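Local structure of methyl-accepting chemotaxis sensory transducer (Anaeromyxobacter dehalogenans, 4K08) at residues A[22-27]-A[130-135]; A[54-58]-A[112-116]; A[104-110]-A[123-129]. The protein probably senses small molecules in the periplasm through a PAS-like single Cache domain and passes the signal on to the chemotaxis machinery. One frame throughout, in Å; residues are numbered along the deposited sequence.

Contact 1. Residues A[22-27]-A[130-135]; sequences VEHQGA and YQPWGW. With ZN (zinc ion), chain B.
Glu23 and Tyr130 bring their CA atoms to 7.1 Å where the helical segment 22-27 passes the tight turn 130-135. No hydrogen bond crosses between the two. The contact is made by carbon surfaces. Val22 makes most of the apolar contacts. Its CG1 reaches Tyr130 CG at 3.5 Å, and the same methyl touches the indoles of Trp133 and Trp135. CG1 gets there because it stands anti to the backbone N (chi1 171°), and the side chain leaves the helix toward the turn. One turn of helix later comes Gly26. Its CA lies 3.2 Å from Tyr130 OH and 3.8 Å from Trp133 CZ2. With no side chain on Gly26, the hydroxyl can come this near the helix backbone. The CG of Glu23 packs obliquely against Tyr130 CD1 at 3.9 Å.

Within the turn the rings are piled on one another. Pro132 CD sits over the centre of one face of Tyr130. Tyr130 CE2 lies 3.5 Å above the face of Trp133. Trp133 CE3 in turn covers a face of Trp135. Gly134 and Trp135 both face Tyr130, a G1 beta bulge, and Gly134 has the positive phi of that motif. His24 points away from the turn and binds zinc through NE2 at 2.1 Å, with a water as a further ligand.

The turn links strands 120-130 and 135-142, and it rests on helix 5-30. Helix 36-49 lies alongside: Arg40 makes a cation-pi contact with Trp133, and Leu44 touches Trp135.

Contact 2. Residues A[54-58]-A[112-116]; sequences GSEYF and WPKPG. With ACT (acetate ion), chain C.
Tyr57 and Trp112 line a pocket that holds an acetate ion, probably from the crystallisation liquor, and that is probably the sensing pocket of the Cache domain. The two side chains cross at about a right angle. Tyr57 OH donates a very short hydrogen bond of 2.5 Å to acetate O. That oxygen lies at the edge of the tyrosine ring, in its plane. The same acetate O sits 3.1 Å above one face of the Trp112 indole, offset toward the rim. Pro113 CD covers the opposite indole face, so the indole lies between Pro113 and the ligand. Tyr57 OH and Trp112 NE1 are 3.3 Å apart, but the angle is too poor for a hydrogen bond. NE1 has a weak bond to Asn73 instead.

Tyr57 CG is wedged between the backbone N and the carbonyl carbon (chi1 66°), which directs the ring, and the hydroxyl at its end, toward the acetate. Pro115 packs beside this ring. Its CG lies 3.9 Å from Tyr57 CE2 and 3.8 Å from Ser55 O, so one proline carbon touches both the ring and the loop backbone. A water is 3.2 Å from Pro113 O and forms a weaker, longer link to Tyr57 OH.

Other residues complete the ligand site. His70, Tyr110 and Lys123 also hydrogen-bond the acetate, and the ring of His70 meets those of both Tyr57 and Trp112. A carboxylate held by hydroxyl, imidazole and amine groups beside an aromatic wall is consistent with a PAS-like Cache sensor pocket that takes small organic anions.

Contact 3. Residues A[104-110]-A[123-129]; sequences GSGFVDY and KISFVTQ. With ACT (acetate ion), chain C.
Tyr110 turns its ring back across the partner strand, so that its hydroxyl meets Ser125. Ser125 OG donates to Tyr110 OH at 2.6 Å, and Tyr110 OH donates a hydrogen bond to acetate OXT at 2.5 Å. OXT lies at the edge of the tyrosine ring, in plane. Tyr110 CG sits between the backbone N and the carbonyl carbon (chi1 53°), which swings the ring toward the neighbouring strand. The extended Lys123 chain brings NZ to the same OXT at 2.7 Å. A phenylalanine in place of Tyr110 would probably leave Ser125 OG without its acceptor and take one hydrogen bond from the acetate.

On the other sheet face Phe107 and Phe126 form a T-shaped pair. The edge of Phe126 points at the face of Phe107, with the ring centroids 4.9 Å apart and the planes at 65°. Ile124 CG2 adds to this patch at Phe107 CD1, 3.9 Å away. Backbone bonds join Gly106 with Val127, Val108 with Ser125 and Tyr110 with Lys123.

Strand 105-113 is an outermost strand of the sheet within this chain, and strand 135-142 pairs with the far side of 120-130. Helix 5-30 covers the phenylalanine face; helix 92-103 packs on Val108 and Val127.

Contacts 2 and 3 meet at the acetate, with centres about 15 Å apart. Contact 2 gives Tyr57 and the Trp112 face; contact 3 gives Tyr110 and Lys123. Within the hairpin, Trp112 CB packs on Lys123 CD at 3.9 Å. Tyr57 OH of the 54-58 loop comes within 2.8 Å of Lys123 NZ. Strand 105-113 serves both contacts. Contact 1 stands apart, its centre about 24 Å from that of contact 2, on the opposite side of the chain's centre. Strand 120-130 continues from Gln129 of contact 3 into Tyr130 of contact 1, and Trp135 O, on the neighbouring strand, touches Gln129 CB at 3.5 Å. Strand 120-130 thus runs from the ligand site to the turn.

Contact 1. Residues A[22-27]-A[130-135]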
loop_
_atom_site.group_PDB
_atom_site.type_symbol
_atom_site.label_atom_id
_atom_site.label_comp_id
_atom_site.label_asym_id
_atom_site.label_seq_id
_atom_site.Cartn_x
_atom_site.Cartn_y
_atom_site.Cartn_z
ATOM N N VAL A 22 -3.808 10.738 -2.459
ATOM C CA VAL A 22 -2.399 11.120 -2.437
ATOM C C VAL A 22 -2.071 12.201 -3.523
ATOM O O VAL A 22 -1.470 13.250 -3.186
ATOM C CB VAL A 22 -1.468 9.891 -2.531
ATOM C CG1 VAL A 22 -0.016 10.356 -2.735
ATOM C CG2 VAL A 22 -1.607 9.008 -1.264
ATOM N N GLU A 23 -2.495 12.000 -4.779
ATOM C CA GLU A 23 -2.222 13.006 -5.826
ATOM C C GLU A 23 -2.814 14.348 -5.444
ATOM O O GLU A 23 -2.174 15.368 -5.617
ATOM C CB GLU A 23 -2.732 12.586 -7.212
ATOM C CG GLU A 23 -1.959 11.411 -7.809
ATOM C CD GLU A 23 -2.040 11.324 -9.335
ATOM O OE1 GLU A 23 -2.916 11.998 -9.932
ATOM O OE2 GLU A 23 -1.217 10.578 -9.932
ATOM N N HIS A 24 -4.023 14.341 -4.883
ATOM C CA HIS A 24 -4.697 15.583 -4.489
ATOM C C HIS A 24 -3.869 16.411 -3.519
ATOM O O HIS A 24 -3.766 17.637 -3.668
ATOM C CB HIS A 24 -6.068 15.301 -3.850
ATOM C CG HIS A 24 -6.930 16.520 -3.730
ATOM N ND1 HIS A 24 -7.293 17.285 -4.823
ATOM C CD2 HIS A 24 -7.474 17.126 -2.645
ATOM C CE1 HIS A 24 -8.041 18.294 -4.420
ATOM N NE2 HIS A 24 -8.160 18.229 -3.102
ATOM N N GLN A 25 -3.283 15.746 -2.517
ATOM C CA GLN A 25 -2.423 16.431 -1.546
ATOM C C GLN A 25 -1.125 16.934 -2.207
ATOM O O GLN A 25 -0.702 18.074 -1.968
ATOM C CB GLN A 25 -2.117 15.529 -0.333
ATOM C CG GLN A 25 -3.326 15.253 0.541
ATOM C CD GLN A 25 -4.021 16.553 0.981
ATOM O OE1 GLN A 25 -3.373 17.519 1.410
ATOM N NE2 GLN A 25 -5.340 16.587 0.850
ATOM N N GLY A 26 -0.518 16.095 -3.048
ATOM C CA GLY A 26 0.699 16.458 -3.772
ATOM C C GLY A 26 0.519 17.701 -4.638
ATOM O O GLY A 26 1.420 18.550 -4.715
ATOM N N ALA A 27 -0.629 17.786 -5.310
ATOM C CA ALA A 27 -0.987 18.926 -6.144
ATOM C C ALA A 27 -1.040 20.216 -5.320
ATOM O O ALA A 27 -0.582 21.272 -5.764
ATOM C CB ALA A 27 -2.329 18.676 -6.814
ATOM N N TYR A 130 3.241 6.935 -6.137
ATOM C CA TYR A 130 3.185 8.385 -6.306
ATOM C C TYR A 130 4.635 8.857 -6.427
ATOM O O TYR A 130 5.354 8.958 -5.431
ATOM C CB TYR A 130 2.408 9.061 -5.139
ATOM C CG TYR A 130 2.338 10.557 -5.339
ATOM C CD1 TYR A 130 1.706 11.100 -6.469
ATOM C CD2 TYR A 130 2.959 11.430 -4.452
ATOM C CE1 TYR A 130 1.669 12.484 -6.695
ATOM C CE2 TYR A 130 2.931 12.820 -4.667
ATOM C CZ TYR A 130 2.283 13.335 -5.790
ATOM O OH TYR A 130 2.240 14.714 -5.995
ATOM N N GLN A 131 5.100 9.092 -7.651
ATOM C CA GLN A 131 6.540 9.238 -7.879
ATOM C C GLN A 131 7.153 10.463 -7.215
ATOM O O GLN A 131 8.277 10.392 -6.705
ATOM C CB GLN A 131 6.871 9.264 -9.380
ATOM C CG GLN A 131 6.904 7.881 -9.996
ATOM C CD GLN A 131 7.814 7.813 -11.206
ATOM O OE1 GLN A 131 7.557 8.466 -12.219
ATOM N NE2 GLN A 131 8.907 7.045 -11.096
ATOM N N PRO A 132 6.435 11.590 -7.195
ATOM C CA PRO A 132 7.165 12.739 -6.633
ATOM C C PRO A 132 7.627 12.500 -5.179
ATOM O O PRO A 132 8.540 13.198 -4.749
ATOM C CB PRO A 132 6.145 13.899 -6.717
ATOM C CG PRO A 132 5.209 13.509 -7.856
ATOM C CD PRO A 132 5.140 11.960 -7.785
ATOM N N TRP A 133 7.035 11.551 -4.435
ATOM C CA TRP A 133 7.458 11.335 -3.054
ATOM C C TRP A 133 8.141 9.989 -2.881
ATOM O O TRP A 133 8.552 9.629 -1.766
ATOM C CB TRP A 133 6.250 11.386 -2.098
ATOM C CG TRP A 133 5.620 12.761 -1.981
ATOM C CD1 TRP A 133 6.171 13.969 -2.357
ATOM C CD2 TRP A 133 4.318 13.053 -1.448
ATOM N NE1 TRP A 133 5.274 14.997 -2.096
ATOM C CE2 TRP A 133 4.137 14.465 -1.528
ATOM C CE3 TRP A 133 3.280 12.253 -0.911
ATOM C CZ2 TRP A 133 2.967 15.102 -1.088
ATOM C CZ3 TRP A 133 2.103 12.886 -0.473
ATOM C CH2 TRP A 133 1.953 14.314 -0.583
ATOM N N GLY A 134 8.252 9.244 -3.971
ATOM C CA GLY A 134 8.867 7.924 -3.922
ATOM C C GLY A 134 8.005 6.966 -3.086
ATOM O O GLY A 134 8.544 6.099 -2.386
ATOM N N TRP A 135 6.677 7.142 -3.118
ATOM C CA TRP A 135 5.762 6.277 -2.358
ATOM C C TRP A 135 5.184 5.122 -3.182
ATOM O O TRP A 135 4.916 5.265 -4.383
ATOM C CB TRP A 135 4.559 7.086 -1.840
ATOM C CG TRP A 135 4.879 7.896 -0.661
ATOM C CD1 TRP A 135 6.108 8.081 -0.095
ATOM C CD2 TRP A 135 3.955 8.611 0.135
ATOM N NE1 TRP A 135 6.001 8.893 1.008
ATOM C CE2 TRP A 135 4.680 9.220 1.177
ATOM C CE3 TRP A 135 2.559 8.775 0.084
ATOM C CZ2 TRP A 135 4.059 10.019 2.158
ATOM C CZ3 TRP A 135 1.947 9.558 1.047
ATOM C CH2 TRP A 135 2.701 10.183 2.064
HETATM ZN ZN ZN B . -9.905 19.153 -2.503
HETATM O O HOH W 1 -9.070 21.326 -3.258
#

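Contact 2. Residues A[54-58]-A[112-116]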
loop_
_atom_site.group_PDB
_atom_site.type_symbol
_atom_site.label_atom_id
_atom_site.label_comp_id
_atom_site.label_asym_id
_atom_site.label_seq_id
_atom_site.Cartn_x
_atom_site.Cartn_y
_atom_site.Cartn_z
ATOM N N GLY A 54 -15.238 -3.157 6.047
ATOM C CA GLY A 54 -14.936 -3.572 7.417
ATOM C C GLY A 54 -13.482 -3.262 7.824
ATOM O O GLY A 54 -13.106 -2.163 8.275
ATOM N N SER A 55 -12.600 -4.219 7.633
ATOM C CA SER A 55 -11.280 -4.039 8.200
ATOM C C SER A 55 -10.163 -4.014 7.124
ATOM O O SER A 55 -8.981 -4.005 7.463
ATOM C CB SER A 55 -11.055 -5.163 9.225
ATOM O OG SER A 55 -10.865 -6.375 8.483
ATOM N N GLU A 56 -10.520 -3.977 5.841
ATOM C CA GLU A 56 -9.486 -3.891 4.810
ATOM C C GLU A 56 -8.773 -2.525 4.914
ATOM O O GLU A 56 -9.409 -1.475 5.216
ATOM C CB GLU A 56 -10.035 -4.061 3.383
ATOM C CG GLU A 56 -11.013 -5.228 3.183
ATOM C CD GLU A 56 -10.410 -6.635 3.386
ATOM O OE1 GLU A 56 -9.167 -6.838 3.567
ATOM O OE2 GLU A 56 -11.239 -7.561 3.348
ATOM N N TYR A 57 -7.470 -2.509 4.639
ATOM C CA TYR A 57 -6.676 -1.304 4.943
ATOM C C TYR A 57 -5.625 -0.991 3.862
ATOM O O TYR A 57 -5.346 -1.834 2.967
ATOM C CB TYR A 57 -5.991 -1.504 6.292
ATOM C CG TYR A 57 -4.957 -2.634 6.207
ATOM C CD1 TYR A 57 -3.644 -2.383 5.789
ATOM C CD2 TYR A 57 -5.320 -3.949 6.552
ATOM C CE1 TYR A 57 -2.693 -3.451 5.682
ATOM C CE2 TYR A 57 -4.393 -5.008 6.475
ATOM C CZ TYR A 57 -3.088 -4.752 6.037
ATOM O OH TYR A 57 -2.224 -5.817 5.978
ATOM N N PHE A 58 -5.013 0.198 3.975
ATOM C CA PHE A 58 -3.983 0.665 3.035
ATOM C C PHE A 58 -2.655 0.724 3.786
ATOM O O PHE A 58 -2.681 0.982 4.968
ATOM C CB PHE A 58 -4.304 2.096 2.522
ATOM C CG PHE A 58 -5.631 2.202 1.792
ATOM C CD1 PHE A 58 -5.748 1.803 0.460
ATOM C CD2 PHE A 58 -6.775 2.665 2.453
ATOM C CE1 PHE A 58 -6.983 1.871 -0.196
ATOM C CE2 PHE A 58 -7.985 2.754 1.812
ATOM C CZ PHE A 58 -8.100 2.350 0.478
ATOM N N TRP A 112 0.422 -12.813 4.179
ATOM C CA TRP A 112 0.368 -11.713 5.150
ATOM C C TRP A 112 -0.814 -11.967 6.100
ATOM O O TRP A 112 -1.865 -12.460 5.677
ATOM C CB TRP A 112 0.163 -10.352 4.457
ATOM C CG TRP A 112 0.523 -9.214 5.387
ATOM C CD1 TRP A 112 -0.307 -8.537 6.275
ATOM C CD2 TRP A 112 1.817 -8.607 5.489
ATOM N NE1 TRP A 112 0.429 -7.546 6.924
ATOM C CE2 TRP A 112 1.733 -7.582 6.462
ATOM C CE3 TRP A 112 3.049 -8.843 4.849
ATOM C CZ2 TRP A 112 2.842 -6.783 6.819
ATOM C CZ3 TRP A 112 4.171 -8.028 5.197
ATOM C CH2 TRP A 112 4.048 -7.026 6.193
ATOM N N PRO A 113 -0.625 -11.672 7.394
ATOM C CA PRO A 113 -1.742 -11.918 8.326
ATOM C C PRO A 113 -2.945 -10.995 8.116
ATOM O O PRO A 113 -2.861 -9.875 7.588
ATOM C CB PRO A 113 -1.145 -11.659 9.714
ATOM C CG PRO A 113 0.189 -10.971 9.492
ATOM C CD PRO A 113 0.596 -11.161 8.048
ATOM N N LYS A 114 -4.086 -11.500 8.560
ATOM C CA LYS A 114 -5.293 -10.698 8.683
ATOM C C LYS A 114 -5.085 -9.735 9.883
ATOM O O LYS A 114 -4.362 -10.067 10.827
ATOM C CB LYS A 114 -6.510 -11.618 8.894
ATOM C CG LYS A 114 -6.977 -12.258 7.569
ATOM C CD LYS A 114 -8.255 -13.094 7.719
ATOM C CE LYS A 114 -8.757 -13.563 6.346
ATOM N NZ LYS A 114 -9.904 -14.579 6.424
ATOM N N PRO A 115 -5.710 -8.542 9.841
ATOM C CA PRO A 115 -5.652 -7.631 11.005
ATOM C C PRO A 115 -6.031 -8.360 12.294
ATOM O O PRO A 115 -7.010 -9.115 12.278
ATOM C CB PRO A 115 -6.719 -6.575 10.686
ATOM C CG PRO A 115 -6.738 -6.508 9.156
ATOM C CD PRO A 115 -6.566 -8.024 8.766
ATOM N N GLY A 116 -5.232 -8.196 13.346
ATOM C CA GLY A 116 -5.555 -8.771 14.642
ATOM C C GLY A 116 -5.020 -10.179 14.841
ATOM O O GLY A 116 -5.318 -10.835 15.851
HETATM C C ACT C . 0.357 -5.765 3.645
HETATM O O ACT C . -0.076 -5.353 4.787
HETATM O OXT ACT C . -0.379 -6.524 2.964
HETATM C CH3 ACT C . 1.720 -5.377 3.055
HETATM O O HOH W 2 -2.525 -7.101 9.101
#

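Contact 3. Residues A[104-110]-A[123-129]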
loop_
_atom_site.group_PDB
_atom_site.type_symbol
_atom_site.label_atom_id
_atom_site.label_comp_id
_atom_site.label_asym_id
_atom_site.label_seq_id
_atom_site.Cartn_x
_atom_site.Cartn_y
_atom_site.Cartn_z
ATOM N N GLY A 104 4.344 0.721 -13.310
ATOM C CA GLY A 104 3.505 1.787 -12.779
ATOM C C GLY A 104 2.600 1.301 -11.627
ATOM O O GLY A 104 2.396 1.992 -10.621
ATOM N N SER A 105 2.061 0.097 -11.766
ATOM C CA SER A 105 1.123 -0.428 -10.793
ATOM C C SER A 105 0.889 -1.877 -11.176
ATOM O O SER A 105 1.371 -2.305 -12.245
ATOM C CB SER A 105 -0.176 0.363 -10.856
ATOM O OG SER A 105 -0.807 0.093 -12.090
ATOM N N GLY A 106 0.189 -2.634 -10.324
ATOM C CA GLY A 106 -0.110 -4.040 -10.618
ATOM C C GLY A 106 -0.432 -4.891 -9.385
ATOM O O GLY A 106 -0.295 -4.421 -8.247
ATOM N N PHE A 107 -0.845 -6.140 -9.608
ATOM C CA PHE A 107 -1.117 -7.078 -8.503
ATOM C C PHE A 107 0.138 -7.851 -8.094
ATOM O O PHE A 107 0.945 -8.227 -8.947
ATOM C CB PHE A 107 -2.224 -8.079 -8.879
ATOM C CG PHE A 107 -3.566 -7.447 -9.032
ATOM C CD1 PHE A 107 -4.363 -7.174 -7.905
ATOM C CD2 PHE A 107 -4.024 -7.068 -10.284
ATOM C CE1 PHE A 107 -5.601 -6.558 -8.050
ATOM C CE2 PHE A 107 -5.252 -6.456 -10.425
ATOM C CZ PHE A 107 -6.049 -6.207 -9.305
ATOM N N VAL A 108 0.305 -8.075 -6.789
ATOM C CA VAL A 108 1.389 -8.918 -6.288
ATOM C C VAL A 108 0.735 -9.797 -5.235
ATOM O O VAL A 108 -0.045 -9.282 -4.388
ATOM C CB VAL A 108 2.564 -8.106 -5.627
ATOM C CG1 VAL A 108 3.590 -9.059 -4.986
ATOM C CG2 VAL A 108 3.253 -7.178 -6.635
ATOM N N ASP A 109 1.040 -11.099 -5.276
ATOM C CA ASP A 109 0.505 -12.020 -4.288
ATOM C C ASP A 109 1.597 -12.469 -3.326
ATOM O O ASP A 109 2.755 -12.508 -3.675
ATOM C CB ASP A 109 -0.260 -13.189 -4.944
ATOM C CG ASP A 109 0.534 -13.889 -6.001
ATOM O OD1 ASP A 109 1.716 -14.248 -5.757
ATOM O OD2 ASP A 109 -0.032 -14.097 -7.096
ATOM N N TYR A 110 1.223 -12.739 -2.083
ATOM C CA TYR A 110 2.182 -13.068 -1.034
ATOM C C TYR A 110 1.356 -13.489 0.175
ATOM O O TYR A 110 0.122 -13.499 0.105
ATOM C CB TYR A 110 3.080 -11.838 -0.663
ATOM C CG TYR A 110 2.276 -10.580 -0.322
ATOM C CD1 TYR A 110 1.723 -9.800 -1.335
ATOM C CD2 TYR A 110 2.057 -10.187 1.013
ATOM C CE1 TYR A 110 0.976 -8.620 -1.028
ATOM C CE2 TYR A 110 1.291 -8.990 1.327
ATOM C CZ TYR A 110 0.760 -8.246 0.297
ATOM O OH TYR A 110 0.027 -7.103 0.557
ATOM N N LYS A 123 -2.692 -13.588 0.200
ATOM C CA LYS A 123 -3.167 -12.240 -0.034
ATOM C C LYS A 123 -2.824 -11.821 -1.458
ATOM O O LYS A 123 -1.764 -12.195 -2.005
ATOM C CB LYS A 123 -2.542 -11.273 0.995
ATOM C CG LYS A 123 -3.157 -9.848 0.996
ATOM C CD LYS A 123 -2.757 -9.054 2.286
ATOM C CE LYS A 123 -3.364 -7.607 2.273
ATOM N NZ LYS A 123 -3.020 -6.877 3.550
ATOM N N ILE A 124 -3.720 -11.060 -2.067
ATOM C CA ILE A 124 -3.473 -10.491 -3.381
ATOM C C ILE A 124 -3.656 -8.970 -3.279
ATOM O O ILE A 124 -4.760 -8.497 -2.963
ATOM C CB ILE A 124 -4.432 -11.079 -4.473
ATOM C CG1 ILE A 124 -4.265 -12.619 -4.587
ATOM C CG2 ILE A 124 -4.149 -10.421 -5.804
ATOM C CD1 ILE A 124 -5.263 -13.280 -5.538
ATOM N N SER A 125 -2.584 -8.211 -3.502
ATOM C CA SER A 125 -2.665 -6.757 -3.337
ATOM C C SER A 125 -2.465 -6.015 -4.644
ATOM O O SER A 125 -1.679 -6.450 -5.521
ATOM C CB SER A 125 -1.641 -6.286 -2.310
ATOM O OG SER A 125 -1.998 -6.724 -1.005
ATOM N N PHE A 126 -3.197 -4.919 -4.806
ATOM C CA PHE A 126 -2.859 -3.953 -5.844
ATOM C C PHE A 126 -1.979 -2.830 -5.266
ATOM O O PHE A 126 -2.346 -2.195 -4.252
ATOM C CB PHE A 126 -4.104 -3.355 -6.484
ATOM C CG PHE A 126 -3.828 -2.673 -7.812
ATOM C CD1 PHE A 126 -3.595 -3.436 -8.966
ATOM C CD2 PHE A 126 -3.777 -1.289 -7.901
ATOM C CE1 PHE A 126 -3.342 -2.827 -10.197
ATOM C CE2 PHE A 126 -3.517 -0.660 -9.129
ATOM C CZ PHE A 126 -3.296 -1.435 -10.278
ATOM N N VAL A 127 -0.823 -2.606 -5.896
ATOM C CA VAL A 127 0.072 -1.511 -5.517
ATOM C C VAL A 127 0.213 -0.475 -6.620
ATOM O O VAL A 127 0.192 -0.782 -7.817
ATOM C CB VAL A 127 1.469 -1.990 -5.139
ATOM C CG1 VAL A 127 1.417 -2.774 -3.816
ATOM C CG2 VAL A 127 2.142 -2.798 -6.331
ATOM N N THR A 128 0.347 0.770 -6.197
ATOM C CA THR A 128 0.494 1.870 -7.135
ATOM C C THR A 128 1.559 2.823 -6.601
ATOM O O THR A 128 2.018 2.663 -5.484
ATOM C CB THR A 128 -0.844 2.567 -7.375
ATOM O OG1 THR A 128 -0.708 3.443 -8.506
ATOM C CG2 THR A 128 -1.268 3.330 -6.131
ATOM N N GLN A 129 1.984 3.801 -7.390
ATOM C CA GLN A 129 3.055 4.677 -6.916
ATOM C C GLN A 129 2.609 6.120 -6.973
ATOM O O GLN A 129 1.720 6.488 -7.760
ATOM C CB GLN A 129 4.330 4.513 -7.769
ATOM C CG GLN A 129 4.144 5.040 -9.166
ATOM C CD GLN A 129 5.365 4.846 -10.057
ATOM O OE1 GLN A 129 6.486 4.535 -9.587
ATOM N NE2 GLN A 129 5.158 5.050 -11.358
HETATM C C ACT C . 0.357 -5.765 3.645
HETATM O O ACT C . -0.076 -5.353 4.787
HETATM O OXT ACT C . -0.379 -6.524 2.964
HETATM C CH3 ACT C . 1.720 -5.377 3.055
#